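Local coordinates for protein putative 5-dehydro-2-deoxygluconokinase (Bacillus halodurans C-125, PDB 2QCV) that probably phosphorylates 5-dehydro-2-deoxy-D-gluconate with ATP, a step in the breakdown of myo-inositol, as a member of the PfkB carbohydrate kinase family, at residues L24-Y29 with E34-F39; V212-T217 with D223-Y228. All coordinates share one frame; numbering follows the deposited sequence.

Interaction 1: L24-Y29 with E34-F39; sequences LNAVEY and EETMTF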
ATOM      1  N   LEU A  24     -15.818 -20.310  -9.364  1.00 30.88           N
ATOM      2  CA  LEU A  24     -15.312 -21.187 -10.413  1.00 29.33           C
ATOM      3  C   LEU A  24     -15.298 -22.584  -9.797  1.00 29.80           C
ATOM      4  O   LEU A  24     -14.430 -22.944  -9.017  1.00 29.02           O
ATOM      5  CB  LEU A  24     -13.956 -20.703 -10.893  1.00 29.57           C
ATOM      6  CG  LEU A  24     -14.075 -19.384 -11.704  1.00 29.52           C
ATOM      7  CD1 LEU A  24     -12.802 -18.558 -11.742  1.00 34.13           C
ATOM      8  CD2 LEU A  24     -14.559 -19.684 -13.087  1.00 29.06           C
ATOM      9  N   ASN A  25     -16.318 -23.339 -10.160  1.00 31.15           N
ATOM     10  CA  ASN A  25     -16.548 -24.650  -9.635  1.00 34.37           C
ATOM     11  C   ASN A  25     -15.931 -25.758 -10.470  1.00 30.41           C
ATOM     12  O   ASN A  25     -16.155 -25.848 -11.655  1.00 32.17           O
ATOM     13  CB  ASN A  25     -18.048 -24.878  -9.539  1.00 34.00           C
ATOM     14  CG  ASN A  25     -18.696 -23.916  -8.566  1.00 49.52           C
ATOM     15  OD1 ASN A  25     -19.575 -23.146  -8.942  1.00 61.69           O
ATOM     16  ND2 ASN A  25     -18.212 -23.909  -7.321  1.00 56.54           N
ATOM     17  N   ALA A  26     -15.160 -26.586  -9.791  1.00 31.30           N
ATOM     18  CA  ALA A  26     -14.457 -27.709 -10.364  1.00 34.19           C
ATOM     19  C   ALA A  26     -15.412 -28.644 -11.051  1.00 36.82           C
ATOM     20  O   ALA A  26     -16.338 -29.161 -10.408  1.00 34.79           O
ATOM     21  CB  ALA A  26     -13.740 -28.462  -9.236  1.00 35.29           C
ATOM     22  N   VAL A  27     -15.197 -28.855 -12.344  1.00 35.93           N
ATOM     23  CA  VAL A  27     -15.993 -29.800 -13.124  1.00 36.41           C
ATOM     24  C   VAL A  27     -15.568 -31.238 -12.800  1.00 38.01           C
ATOM     25  O   VAL A  27     -16.406 -32.088 -12.530  1.00 37.40           O
ATOM     26  CB  VAL A  27     -15.859 -29.512 -14.625  1.00 37.53           C
ATOM     27  CG1 VAL A  27     -16.559 -30.569 -15.457  1.00 40.76           C
ATOM     28  CG2 VAL A  27     -16.413 -28.113 -14.925  1.00 39.23           C
ATOM     29  N   GLU A  28     -14.268 -31.492 -12.794  1.00 34.40           N
ATOM     30  CA  GLU A  28     -13.740 -32.795 -12.402  1.00 37.99           C
ATOM     31  C   GLU A  28     -13.435 -32.671 -10.927  1.00 39.34           C
ATOM     32  O   GLU A  28     -12.546 -31.907 -10.530  1.00 40.54           O
ATOM     33  CB  GLU A  28     -12.474 -33.135 -13.199  1.00 37.57           C
ATOM     34  CG  GLU A  28     -12.629 -33.000 -14.704  1.00 38.95           C
ATOM     35  CD  GLU A  28     -12.332 -31.611 -15.244  1.00 35.37           C
ATOM     36  OE1 GLU A  28     -12.039 -30.687 -14.449  1.00 34.94           O
ATOM     37  OE2 GLU A  28     -12.398 -31.440 -16.480  1.00 42.19           O
ATOM     38  N   TYR A  29     -14.202 -33.368 -10.106  1.00 37.54           N
ATOM     39  CA  TYR A  29     -14.107 -33.176  -8.676  1.00 38.13           C
ATOM     40  C   TYR A  29     -13.804 -34.502  -7.989  1.00 36.88           C
ATOM     41  O   TYR A  29     -13.478 -35.482  -8.657  1.00 38.94           O
ATOM     42  CB  TYR A  29     -15.385 -32.513  -8.149  1.00 41.36           C
ATOM     43  CG  TYR A  29     -16.644 -33.304  -8.361  1.00 42.24           C
ATOM     44  CD1 TYR A  29     -17.357 -33.195  -9.546  1.00 43.10           C
ATOM     45  CD2 TYR A  29     -17.158 -34.134  -7.347  1.00 42.43           C
ATOM     46  CE1 TYR A  29     -18.537 -33.916  -9.739  1.00 54.04           C
ATOM     47  CE2 TYR A  29     -18.333 -34.847  -7.530  1.00 51.35           C
ATOM     48  CZ  TYR A  29     -19.017 -34.742  -8.730  1.00 48.34           C
ATOM     49  OH  TYR A  29     -20.189 -35.453  -8.917  1.00 52.79           O
ATOM     50  N   GLU A  34      -5.383 -29.332  -8.270  1.00 33.17           N
ATOM     51  CA  GLU A  34      -4.285 -29.440  -9.249  1.00 31.68           C
ATOM     52  C   GLU A  34      -4.715 -30.307 -10.445  1.00 34.57           C
ATOM     53  O   GLU A  34      -4.331 -30.049 -11.585  1.00 33.07           O
ATOM     54  CB  GLU A  34      -3.053 -30.097  -8.623  1.00 35.23           C
ATOM     55  CG  GLU A  34      -2.376 -29.294  -7.547  1.00 36.75           C
ATOM     56  CD  GLU A  34      -2.862 -29.574  -6.130  1.00 39.58           C
ATOM     57  OE1 GLU A  34      -4.060 -29.829  -5.906  1.00 34.02           O
ATOM     58  OE2 GLU A  34      -2.029 -29.509  -5.209  1.00 39.08           O
ATOM     59  N   GLU A  35      -5.519 -31.333 -10.165  1.00 35.47           N
ATOM     60  CA  GLU A  35      -5.986 -32.273 -11.178  1.00 37.79           C
ATOM     61  C   GLU A  35      -7.300 -31.866 -11.860  1.00 37.01           C
ATOM     62  O   GLU A  35      -7.728 -32.540 -12.799  1.00 36.46           O
ATOM     63  CB  GLU A  35      -6.166 -33.661 -10.548  1.00 39.50           C
ATOM     64  CG  GLU A  35      -4.912 -34.205  -9.881  1.00 43.86           C
ATOM     65  CD  GLU A  35      -5.130 -35.555  -9.200  1.00 45.52           C
ATOM     66  OE1 GLU A  35      -6.199 -36.187  -9.391  1.00 49.96           O
ATOM     67  OE2 GLU A  35      -4.221 -35.976  -8.460  1.00 54.73           O
ATOM     68  N   THR A  36      -7.924 -30.778 -11.394  1.00 35.78           N
ATOM     69  CA  THR A  36      -9.155 -30.253 -11.975  1.00 34.46           C
ATOM     70  C   THR A  36      -8.767 -29.374 -13.124  1.00 34.17           C
ATOM     71  O   THR A  36      -8.105 -28.354 -12.914  1.00 34.27           O
ATOM     72  CB  THR A  36      -9.943 -29.390 -10.975  1.00 36.25           C
ATOM     73  OG1 THR A  36     -10.439 -30.213  -9.921  1.00 35.01           O
ATOM     74  CG2 THR A  36     -11.105 -28.656 -11.662  1.00 33.97           C
HETATM   75  N   MSE A  37      -9.199 -29.757 -14.324  1.00 31.44           N
HETATM   76  CA  MSE A  37      -8.818 -29.103 -15.550  1.00 30.28           C
HETATM   77  C   MSE A  37      -9.855 -28.140 -16.093  1.00 30.55           C
HETATM   78  O   MSE A  37      -9.525 -27.337 -16.960  1.00 30.26           O
HETATM   79  CB  MSE A  37      -8.524 -30.153 -16.608  1.00 30.89           C
HETATM   80  CG  MSE A  37      -7.355 -31.086 -16.224  1.00 38.91           C
HETATM   81 SE   MSE A  37      -5.725 -30.147 -15.555  0.75 49.42          SE
HETATM   82  CE  MSE A  37      -5.213 -29.174 -17.128  1.00 38.59           C
ATOM     83  N   THR A  38     -11.102 -28.245 -15.626  1.00 32.80           N
ATOM     84  CA  THR A  38     -12.182 -27.370 -16.107  1.00 33.76           C
ATOM     85  C   THR A  38     -13.030 -26.841 -14.948  1.00 32.21           C
ATOM     86  O   THR A  38     -13.271 -27.545 -13.982  1.00 30.15           O
ATOM     87  CB  THR A  38     -13.074 -28.128 -17.124  1.00 37.21           C
ATOM     88  OG1 THR A  38     -12.223 -28.870 -18.009  1.00 38.31           O
ATOM     89  CG2 THR A  38     -13.884 -27.165 -17.947  1.00 40.10           C
ATOM     90  N   PHE A  39     -13.447 -25.579 -15.061  1.00 32.40           N
ATOM     91  CA  PHE A  39     -14.206 -24.884 -14.014  1.00 32.25           C
ATOM     92  C   PHE A  39     -15.428 -24.243 -14.635  1.00 30.42           C
ATOM     93  O   PHE A  39     -15.328 -23.674 -15.732  1.00 30.55           O
ATOM     94  CB  PHE A  39     -13.358 -23.780 -13.360  1.00 32.94           C
ATOM     95  CG  PHE A  39     -12.181 -24.301 -12.590  1.00 28.21           C
ATOM     96  CD1 PHE A  39     -12.301 -24.654 -11.255  1.00 32.21           C
ATOM     97  CD2 PHE A  39     -10.958 -24.448 -13.209  1.00 35.60           C
ATOM     98  CE1 PHE A  39     -11.215 -25.139 -10.543  1.00 32.88           C
ATOM     99  CE2 PHE A  39      -9.867 -24.943 -12.513  1.00 42.27           C
ATOM    100  CZ  PHE A  39      -9.994 -25.297 -11.178  1.00 38.28           C
TER
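The carboxylate of E28 lies across T38 and is held there by three bonds. E28 OE1 takes the backbone N-H of T38 at 2.9 Å on its syn side. The N-H of M37, a selenomethionine, reaches the same oxygen from above the carboxylate plane, with a more bent bond (132°). E28 OE2 turns its syn lone pair to T38 OG1 at 3.0 Å. A bend at chi2 (88°) folds the E28 chain back, so that OE1 reaches the N-H groups of M37 and T38 and OE2 the T38 hydroxyl. With an alanine here, the N-H groups of M37 and T38 would probably lose this acceptor, and the T38 hydroxyl its partner.

T36 OG1 donates to E28 O at 2.8 Å, nearly along the C=O axis. Its methyl, T36 CG2, touches A26 CB at 3.6 Å and also lies over one face of the F39 ring, toward the rim. F39 CD1 comes within 3.5 Å of L24 O, and F103 meets the F39 ring edge-to-face. The backbones join through V27 N to T38 O, 2.8 Å and nearly straight.

A26 and F39 form an antiparallel non-hydrogen-bonded pair. F39 also pairs with an antiparallel strand of a second subunit. This is the turn end of a beta hairpin, strands 21-26 and 38-44, in the small sheet that serves as lid and dimer interface in many PfkB kinases.

Interaction 2: V212-T217 with D223-Y228; sequences VLENRT and DETIRY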
ATOM      1  N   VAL A 212     -16.814 -16.544  17.492  1.00 26.30           N
ATOM      2  CA  VAL A 212     -15.987 -15.454  16.951  1.00 27.54           C
ATOM      3  C   VAL A 212     -16.525 -14.086  17.353  1.00 27.24           C
ATOM      4  O   VAL A 212     -15.777 -13.234  17.810  1.00 27.56           O
ATOM      5  CB  VAL A 212     -15.813 -15.624  15.434  1.00 30.41           C
ATOM      6  CG1 VAL A 212     -15.190 -14.378  14.778  1.00 31.84           C
ATOM      7  CG2 VAL A 212     -14.932 -16.887  15.202  1.00 27.56           C
ATOM      8  N   LEU A 213     -17.820 -13.890  17.176  1.00 26.72           N
ATOM      9  CA  LEU A 213     -18.527 -12.693  17.616  1.00 26.93           C
ATOM     10  C   LEU A 213     -18.223 -12.343  19.072  1.00 27.50           C
ATOM     11  O   LEU A 213     -18.036 -11.181  19.417  1.00 27.40           O
ATOM     12  CB  LEU A 213     -20.023 -12.902  17.411  1.00 27.44           C
ATOM     13  CG  LEU A 213     -21.061 -11.781  17.668  1.00 27.27           C
ATOM     14  CD1 LEU A 213     -22.363 -11.881  16.844  1.00 26.50           C
ATOM     15  CD2 LEU A 213     -21.390 -11.658  19.171  1.00 25.63           C
ATOM     16  N   GLU A 214     -18.191 -13.365  19.920  1.00 25.88           N
ATOM     17  CA  GLU A 214     -18.013 -13.161  21.339  1.00 26.85           C
ATOM     18  C   GLU A 214     -16.559 -13.095  21.740  1.00 27.19           C
ATOM     19  O   GLU A 214     -16.249 -13.078  22.943  1.00 26.65           O
ATOM     20  CB  GLU A 214     -18.735 -14.281  22.090  1.00 26.42           C
ATOM     21  CG  GLU A 214     -20.257 -14.234  21.903  1.00 25.94           C
ATOM     22  CD  GLU A 214     -20.948 -15.505  22.425  1.00 32.43           C
ATOM     23  OE1 GLU A 214     -20.428 -16.135  23.353  1.00 33.36           O
ATOM     24  OE2 GLU A 214     -21.980 -15.879  21.898  1.00 40.55           O
ATOM     25  N   ASN A 215     -15.651 -13.094  20.753  1.00 27.84           N
ATOM     26  CA  ASN A 215     -14.202 -13.119  21.011  1.00 27.81           C
ATOM     27  C   ASN A 215     -13.746 -14.332  21.826  1.00 29.71           C
ATOM     28  O   ASN A 215     -12.885 -14.189  22.702  1.00 23.98           O
ATOM     29  CB  ASN A 215     -13.775 -11.814  21.735  1.00 28.45           C
ATOM     30  CG  ASN A 215     -12.277 -11.541  21.662  1.00 33.15           C
ATOM     31  OD1 ASN A 215     -11.610 -11.829  20.656  1.00 31.50           O
ATOM     32  ND2 ASN A 215     -11.735 -10.960  22.744  1.00 34.86           N
ATOM     33  N   ARG A 216     -14.328 -15.498  21.552  1.00 29.78           N
ATOM     34  CA  ARG A 216     -13.983 -16.732  22.252  0.50 31.31           C
ATOM     35  C   ARG A 216     -13.198 -17.625  21.318  1.00 30.90           C
ATOM     36  O   ARG A 216     -13.378 -17.582  20.072  1.00 31.78           O
ATOM     37  CB  ARG A 216     -15.237 -17.474  22.723  0.50 32.77           C
ATOM     38  CG  ARG A 216     -16.406 -16.578  23.023  0.50 34.80           C
ATOM     39  CD  ARG A 216     -17.631 -17.364  23.457  0.50 37.07           C
ATOM     40  NE  ARG A 216     -17.432 -17.934  24.772  0.50 43.80           N
ATOM     41  CZ  ARG A 216     -17.813 -17.392  25.926  0.50 41.67           C
ATOM     42  NH1 ARG A 216     -18.482 -16.243  25.991  0.50 39.43           N
ATOM     43  NH2 ARG A 216     -17.539 -18.044  27.037  0.50 40.68           N
ATOM     44  N   THR A 217     -12.340 -18.444  21.903  1.00 31.20           N
ATOM     45  CA  THR A 217     -11.623 -19.429  21.127  1.00 35.84           C
ATOM     46  C   THR A 217     -12.099 -20.831  21.475  1.00 37.61           C
ATOM     47  O   THR A 217     -11.488 -21.801  21.019  1.00 42.22           O
ATOM     48  CB  THR A 217     -10.113 -19.311  21.378  1.00 39.01           C
ATOM     49  OG1 THR A 217      -9.875 -19.320  22.789  1.00 39.51           O
ATOM     50  CG2 THR A 217      -9.568 -17.997  20.775  1.00 40.87           C
ATOM     51  N   ASP A 223     -27.232 -20.231  25.811  1.00 26.88           N
ATOM     52  CA  ASP A 223     -27.992 -19.483  26.821  1.00 29.69           C
ATOM     53  C   ASP A 223     -27.244 -18.201  27.209  1.00 29.11           C
ATOM     54  O   ASP A 223     -27.855 -17.157  27.419  1.00 31.03           O
ATOM     55  CB  ASP A 223     -28.306 -20.322  28.064  1.00 31.10           C
ATOM     56  CG  ASP A 223     -29.291 -21.448  27.775  1.00 42.30           C
ATOM     57  OD1 ASP A 223     -30.099 -21.314  26.827  1.00 51.06           O
ATOM     58  OD2 ASP A 223     -29.261 -22.460  28.498  1.00 63.09           O
ATOM     59  N   GLU A 224     -25.922 -18.256  27.266  1.00 27.91           N
ATOM     60  CA  GLU A 224     -25.133 -17.070  27.552  1.00 28.63           C
ATOM     61  C   GLU A 224     -25.117 -16.112  26.376  1.00 27.34           C
ATOM     62  O   GLU A 224     -25.182 -14.890  26.557  1.00 27.89           O
ATOM     63  CB  GLU A 224     -23.707 -17.452  27.968  1.00 32.12           C
ATOM     64  CG  GLU A 224     -23.669 -18.116  29.351  1.00 39.20           C
ATOM     65  CD  GLU A 224     -24.378 -17.256  30.397  1.00 51.29           C
ATOM     66  OE1 GLU A 224     -23.960 -16.087  30.575  1.00 62.08           O
ATOM     67  OE2 GLU A 224     -25.379 -17.727  31.001  1.00 61.72           O
ATOM     68  N   THR A 225     -25.025 -16.649  25.169  1.00 27.75           N
ATOM     69  CA  THR A 225     -25.041 -15.827  23.954  1.00 26.44           C
ATOM     70  C   THR A 225     -26.293 -14.988  23.900  1.00 27.17           C
ATOM     71  O   THR A 225     -26.223 -13.782  23.626  1.00 27.89           O
ATOM     72  CB  THR A 225     -24.979 -16.715  22.719  1.00 27.67           C
ATOM     73  OG1 THR A 225     -23.747 -17.447  22.762  1.00 27.12           O
ATOM     74  CG2 THR A 225     -25.112 -15.926  21.417  1.00 27.51           C
ATOM     75  N   ILE A 226     -27.448 -15.614  24.103  1.00 27.63           N
ATOM     76  CA  ILE A 226     -28.701 -14.891  23.969  1.00 28.00           C
ATOM     77  C   ILE A 226     -28.939 -13.976  25.164  1.00 28.48           C
ATOM     78  O   ILE A 226     -29.526 -12.922  24.990  1.00 29.96           O
ATOM     79  CB  ILE A 226     -29.918 -15.826  23.718  1.00 27.35           C
ATOM     80  CG1 ILE A 226     -30.297 -16.571  25.000  1.00 27.79           C
ATOM     81  CG2 ILE A 226     -29.639 -16.720  22.463  1.00 26.22           C
ATOM     82  CD1 ILE A 226     -31.350 -17.654  24.857  1.00 31.15           C
ATOM     83  N   ARG A 227     -28.468 -14.353  26.352  1.00 29.09           N
ATOM     84  CA  ARG A 227     -28.599 -13.459  27.518  1.00 31.29           C
ATOM     85  C   ARG A 227     -27.879 -12.134  27.243  1.00 29.35           C
ATOM     86  O   ARG A 227     -28.364 -11.068  27.604  1.00 30.48           O
ATOM     87  CB  ARG A 227     -28.055 -14.126  28.776  1.00 30.17           C
ATOM     88  CG  ARG A 227     -28.109 -13.284  30.039  1.00 36.34           C
ATOM     89  CD  ARG A 227     -27.559 -14.082  31.274  1.00 40.43           C
ATOM     90  N   TYR A 228     -26.721 -12.223  26.591  1.00 27.95           N
ATOM     91  CA  TYR A 228     -25.959 -11.072  26.129  1.00 28.27           C
ATOM     92  C   TYR A 228     -26.705 -10.252  25.050  1.00 28.44           C
ATOM     93  O   TYR A 228     -27.028  -9.076  25.262  1.00 28.91           O
ATOM     94  CB  TYR A 228     -24.520 -11.525  25.669  1.00 26.32           C
ATOM     95  CG  TYR A 228     -23.887 -10.667  24.597  1.00 28.63           C
ATOM     96  CD1 TYR A 228     -23.786  -9.286  24.740  1.00 30.74           C
ATOM     97  CD2 TYR A 228     -23.338 -11.249  23.452  1.00 30.69           C
ATOM     98  CE1 TYR A 228     -23.217  -8.510  23.755  1.00 28.65           C
ATOM     99  CE2 TYR A 228     -22.773 -10.491  22.473  1.00 26.24           C
ATOM    100  CZ  TYR A 228     -22.717  -9.109  22.619  1.00 26.06           C
ATOM    101  OH  TYR A 228     -22.147  -8.347  21.643  1.00 32.38           O
TER
HETATM  102  O   HOH W   1     -21.572 -17.992  24.758  1.00 26.82           O
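E214 reaches from the end of helix 207-213 to T225 on helix 222-229. Its CB does not point at that helix, but the chain runs extended beyond CG (chi2 169°) and carries the carboxylate across. CB and CG serve as the spacer. CD lies 3.4 Å from T225 OG1. At the tip the two oxygens have different partners. E214 OE2 accepts from T225 OG1 at 2.5 Å, a short bond that arrives on the syn side, 15° out of the carboxylate plane. The T225 methyl, CG2, is 3.2 Å from the same oxygen. R207 forms a salt bridge to OE2 and also bonds T225 OG1, tying the pair together from outside. E214 OE1 takes a water at 2.6 Å that also donates to T225 OG1.

Beside this polar link, L213 CD2 meets the edge of the Y228 ring, 3.8 Å from CE2. The Y228 hydroxyl bonds E198 on helix 186-199.

N215, with positive phi, is the C-prime residue of a Schellman motif that ends helix 207-213. The contact thus joins a Schellman-capped helix end to the next helix, beside the large sheet of the ribokinase-like fold.

Interaction 1 comes first along the chain and closes before interaction 2 opens. Their centres lie about 38 Å apart, the nearest atoms about 24 Å, and they do not touch. They share no strand or helix. Interaction 1 sits in the four-stranded sheet, at the hairpin 21-26 and 38-44, where a strand of a second subunit extends the sheet. Interaction 2 joins two helices that come between strands 202-206 and 236-240 of the nine-stranded sheet, and Y228 also packs on R163 of a third subunit. One contact therefore belongs to the small sheet and the other to the large alpha/beta body, and each lies near a different subunit neighbour in the four-chain assembly.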